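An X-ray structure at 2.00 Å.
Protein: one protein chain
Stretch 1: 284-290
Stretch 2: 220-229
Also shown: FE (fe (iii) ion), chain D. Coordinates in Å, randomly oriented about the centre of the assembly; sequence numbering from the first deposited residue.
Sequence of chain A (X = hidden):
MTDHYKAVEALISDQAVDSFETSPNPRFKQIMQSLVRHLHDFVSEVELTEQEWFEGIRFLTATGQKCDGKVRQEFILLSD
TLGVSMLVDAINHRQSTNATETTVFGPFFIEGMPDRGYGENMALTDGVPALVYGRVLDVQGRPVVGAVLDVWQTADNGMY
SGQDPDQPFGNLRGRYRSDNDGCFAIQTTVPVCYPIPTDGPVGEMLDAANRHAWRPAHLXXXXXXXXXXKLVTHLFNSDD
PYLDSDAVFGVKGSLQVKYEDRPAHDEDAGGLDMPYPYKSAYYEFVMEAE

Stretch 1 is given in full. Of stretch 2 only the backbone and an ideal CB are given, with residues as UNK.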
# COMPACT_ATOMS: atom_id res chain seq x y z
N GLU A 284 37.77 0.81 10.00
CA GLU A 284 38.34 0.92 8.64
C GLU A 284 37.28 0.69 7.53
O GLU A 284 36.73 -0.43 7.38
CB GLU A 284 39.55 0.01 8.45
CG GLU A 284 40.62 0.32 9.48
CD GLU A 284 41.85 -0.56 9.31
OE1 GLU A 284 41.73 -1.65 8.72
OE2 GLU A 284 42.92 -0.15 9.78
N PHE A 285 36.98 1.76 6.80
CA PHE A 285 36.05 1.66 5.70
C PHE A 285 36.78 1.13 4.45
O PHE A 285 37.94 1.48 4.19
CB PHE A 285 35.48 3.02 5.34
CG PHE A 285 34.60 3.58 6.41
CD1 PHE A 285 33.25 3.15 6.50
CD2 PHE A 285 35.10 4.55 7.29
CE1 PHE A 285 32.38 3.65 7.53
CE2 PHE A 285 34.23 5.07 8.36
CZ PHE A 285 32.86 4.56 8.46
N VAL A 286 36.07 0.31 3.69
CA VAL A 286 36.59 -0.29 2.48
C VAL A 286 35.61 0.11 1.34
O VAL A 286 34.43 -0.18 1.41
CB VAL A 286 36.76 -1.85 2.64
CG1 VAL A 286 37.26 -2.49 1.33
CG2 VAL A 286 37.71 -2.19 3.85
N MET A 287 36.15 0.82 0.34
CA MET A 287 35.43 1.37 -0.78
C MET A 287 35.66 0.54 -2.03
O MET A 287 36.74 -0.07 -2.23
CB MET A 287 35.86 2.81 -1.02
CG MET A 287 35.41 3.84 0.13
SD MET A 287 35.76 5.45 -0.58
CE MET A 287 34.15 5.66 -1.40
N GLU A 288 34.65 0.55 -2.90
CA GLU A 288 34.72 -0.22 -4.15
C GLU A 288 35.14 0.69 -5.30
O GLU A 288 34.63 1.81 -5.44
CB GLU A 288 33.36 -0.83 -4.49
CG GLU A 288 32.94 -1.91 -3.57
CD GLU A 288 32.34 -3.11 -4.31
OE1 GLU A 288 31.17 -2.97 -4.74
OE2 GLU A 288 33.01 -4.19 -4.42
N ALA A 289 36.07 0.20 -6.10
CA ALA A 289 36.47 0.90 -7.32
C ALA A 289 35.29 1.16 -8.28
O ALA A 289 34.25 0.51 -8.20
CB ALA A 289 37.60 0.13 -8.02
N GLU A 290 35.41 2.16 -9.14
CA GLU A 290 34.36 2.35 -10.17
C GLU A 290 34.95 2.20 -11.58
O GLU A 290 36.18 2.11 -11.75
CB GLU A 290 33.64 3.70 -10.00
CG GLU A 290 32.19 3.62 -10.44
CD GLU A 290 31.37 4.79 -9.95
OE1 GLU A 290 31.93 5.92 -9.97
OE2 GLU A 290 30.19 4.57 -9.56
N UNK A 220 26.08 8.34 11.13
CA UNK A 220 25.80 8.19 9.68
C UNK A 220 27.04 8.58 8.93
O UNK A 220 27.70 9.51 9.33
CB UNK A 220 24.61 9.04 9.23
N UNK A 221 27.43 7.79 7.93
CA UNK A 221 28.54 8.17 7.01
C UNK A 221 28.10 8.13 5.53
O UNK A 221 27.45 7.13 5.09
CB UNK A 221 29.73 7.23 7.21
N UNK A 222 28.49 9.17 4.77
CA UNK A 222 28.52 9.09 3.32
C UNK A 222 29.95 9.40 2.89
O UNK A 222 30.45 10.48 3.16
CB UNK A 222 27.51 10.05 2.68
N UNK A 223 30.60 8.46 2.22
CA UNK A 223 32.00 8.59 1.86
C UNK A 223 32.12 8.57 0.34
O UNK A 223 31.53 7.71 -0.31
CB UNK A 223 32.84 7.48 2.49
N UNK A 224 32.85 9.54 -0.21
CA UNK A 224 33.03 9.66 -1.65
C UNK A 224 34.51 9.88 -1.93
O UNK A 224 35.19 10.56 -1.16
CB UNK A 224 32.18 10.80 -2.22
N UNK A 225 34.99 9.30 -3.03
CA UNK A 225 36.31 9.59 -3.55
C UNK A 225 36.39 9.28 -5.06
O UNK A 225 35.76 8.34 -5.53
CB UNK A 225 37.36 8.79 -2.78
N UNK A 226 37.20 10.07 -5.80
CA UNK A 226 37.35 9.90 -7.27
C UNK A 226 37.82 8.48 -7.56
O UNK A 226 38.77 8.00 -6.94
CB UNK A 226 38.34 10.91 -7.85
N UNK A 227 37.11 7.78 -8.43
CA UNK A 227 37.50 6.43 -8.76
C UNK A 227 36.73 5.40 -7.99
O UNK A 227 36.81 4.22 -8.33
CB UNK A 227 39.00 6.24 -8.51
N UNK A 228 35.99 5.81 -6.95
CA UNK A 228 35.31 4.83 -6.08
C UNK A 228 33.81 5.08 -6.05
O UNK A 228 33.35 6.20 -6.17
CB UNK A 228 35.87 4.89 -4.66
N UNK A 229 33.06 4.03 -5.80
CA UNK A 229 31.64 4.11 -5.68
C UNK A 229 31.27 4.80 -4.35
O UNK A 229 31.87 4.49 -3.32
CB UNK A 229 31.02 2.71 -5.78
FE FE D . 20.10 8.23 12.22

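At position 220 the ideal CB has nothing of stretch 1 within 5.5 Å, so that stretch sets no preference. The iron, however, lies on the side to which CB extends, which favours a metal ligand such as histidine, aspartate, glutamate, cysteine or tyrosine. It is His220, whose NE2 binds FE at 1.9 Å.

Position 221 points its CA-to-CB bond toward stretch 1, with the ideal CB 4.3 Å from Phe285 CZ. An apolar residue, aliphatic or aromatic, suits such a neighbour. The deposited Phe221 (chi1 m) brings CD2 to 3.6 Å from Phe285 CZ; the ring planes meet obliquely at 49°, and Phe285 CZ lies over one face of the Phe221 ring.

Position 222 is out of reach, and many residues would fit; it is Met222, with chi1 and chi2 both t.

Position 223 again points toward stretch 1. Its ideal CB is 4.5 Å from Met287 CE, and the ring of Phe285 is also near, so a branched aliphatic or a methionine would fill the space. Ile223 does so: CD1 sits 3.5 Å from Phe285 CG and over the ring face, only 14° off the normal, a CH-pi contact, while CG2 packs 3.8 Å from Met287 SD.

Position 224 points away, leaving polar or apolar choices open; Gln224 occupies it.

At position 225 CB is sideways and its ideal place is 4.3 Å from Met287 SD, compatible with a small apolar residue, though others are possible. Ala225 makes that modest contact and opens a type II turn, which the backbone N of position 228 closes by hydrogen-bonding Ala225 O at 2.9 Å.

Position 226 points away, and its phi of -58° and psi of 128° suit proline among others; it is Pro226.

Position 227 has phi 98° and psi -13°, where a CB would jam against the preceding carbonyl O. Glycine is therefore indicated, and Gly227 offers its O to Glu290 N at 2.6 Å.

Position 228 directs CB sideways, 3.8 Å from Met287 CE, beside backbone that forms a single bridge with Ala289. A flat or long side chain could lie along stretch 1. Tyr228 does, with CD2 3.8 Å from Ala289 N and its ring obliquely placed to Met287 SD.

At position 229 the backbone N faces Glu288 O, and acidic Glu288 and Glu290 lie nearby, favouring lysine or arginine. Arg229 N donates to Glu288 O at 2.7 Å, and NH1 forms a long salt bridge, 3.9 Å, with Glu288 OE1. A water joins Arg229 O (2.6 Å) to Glu288 N (2.9 Å).

Stretch 2 220-229: HFMIQAPGYR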
# COMPACT_ATOMS: atom_id res chain seq x y z
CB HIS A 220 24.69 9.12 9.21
CG HIS A 220 23.31 8.76 9.74
ND1 HIS A 220 22.50 7.83 9.12
CD2 HIS A 220 22.61 9.22 10.81
CE1 HIS A 220 21.36 7.73 9.79
NE2 HIS A 220 21.40 8.55 10.83
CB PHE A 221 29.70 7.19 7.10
CG PHE A 221 30.52 7.32 8.34
CD1 PHE A 221 30.03 6.80 9.56
CD2 PHE A 221 31.76 7.98 8.32
CE1 PHE A 221 30.78 6.92 10.73
CE2 PHE A 221 32.55 8.07 9.50
CZ PHE A 221 32.03 7.58 10.71
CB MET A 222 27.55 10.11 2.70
CG MET A 222 27.61 10.10 1.08
SD MET A 222 26.42 11.24 0.47
CE MET A 222 25.28 10.21 -0.29
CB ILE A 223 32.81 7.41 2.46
CG1 ILE A 223 32.49 7.32 3.96
CG2 ILE A 223 34.34 7.55 2.23
CD1 ILE A 223 33.24 6.33 4.71
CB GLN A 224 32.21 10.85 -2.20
CG GLN A 224 30.73 10.58 -2.24
CD GLN A 224 29.97 11.81 -2.61
OE1 GLN A 224 29.71 12.67 -1.78
NE2 GLN A 224 29.65 11.92 -3.86
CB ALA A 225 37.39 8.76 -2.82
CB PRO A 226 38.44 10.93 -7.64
CG PRO A 226 38.30 12.02 -6.52
CD PRO A 226 38.04 11.15 -5.26
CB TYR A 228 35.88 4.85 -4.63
CG TYR A 228 37.31 4.50 -4.59
CD1 TYR A 228 38.28 5.46 -4.86
CD2 TYR A 228 37.70 3.19 -4.39
CE1 TYR A 228 39.61 5.14 -4.89
CE2 TYR A 228 39.04 2.84 -4.43
CZ TYR A 228 39.98 3.82 -4.68
OH TYR A 228 41.31 3.50 -4.71
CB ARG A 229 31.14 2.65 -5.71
CG ARG A 229 29.66 2.46 -5.34
CD ARG A 229 29.26 0.97 -5.15
NE ARG A 229 27.82 0.76 -5.43
CZ ARG A 229 27.10 -0.34 -5.14
NH1 ARG A 229 27.64 -1.40 -4.50
NH2 ARG A 229 25.82 -0.38 -5.50
O HOH W 1 32.38 2.14 -2.22
O HOH W 2 18.75 8.30 10.58
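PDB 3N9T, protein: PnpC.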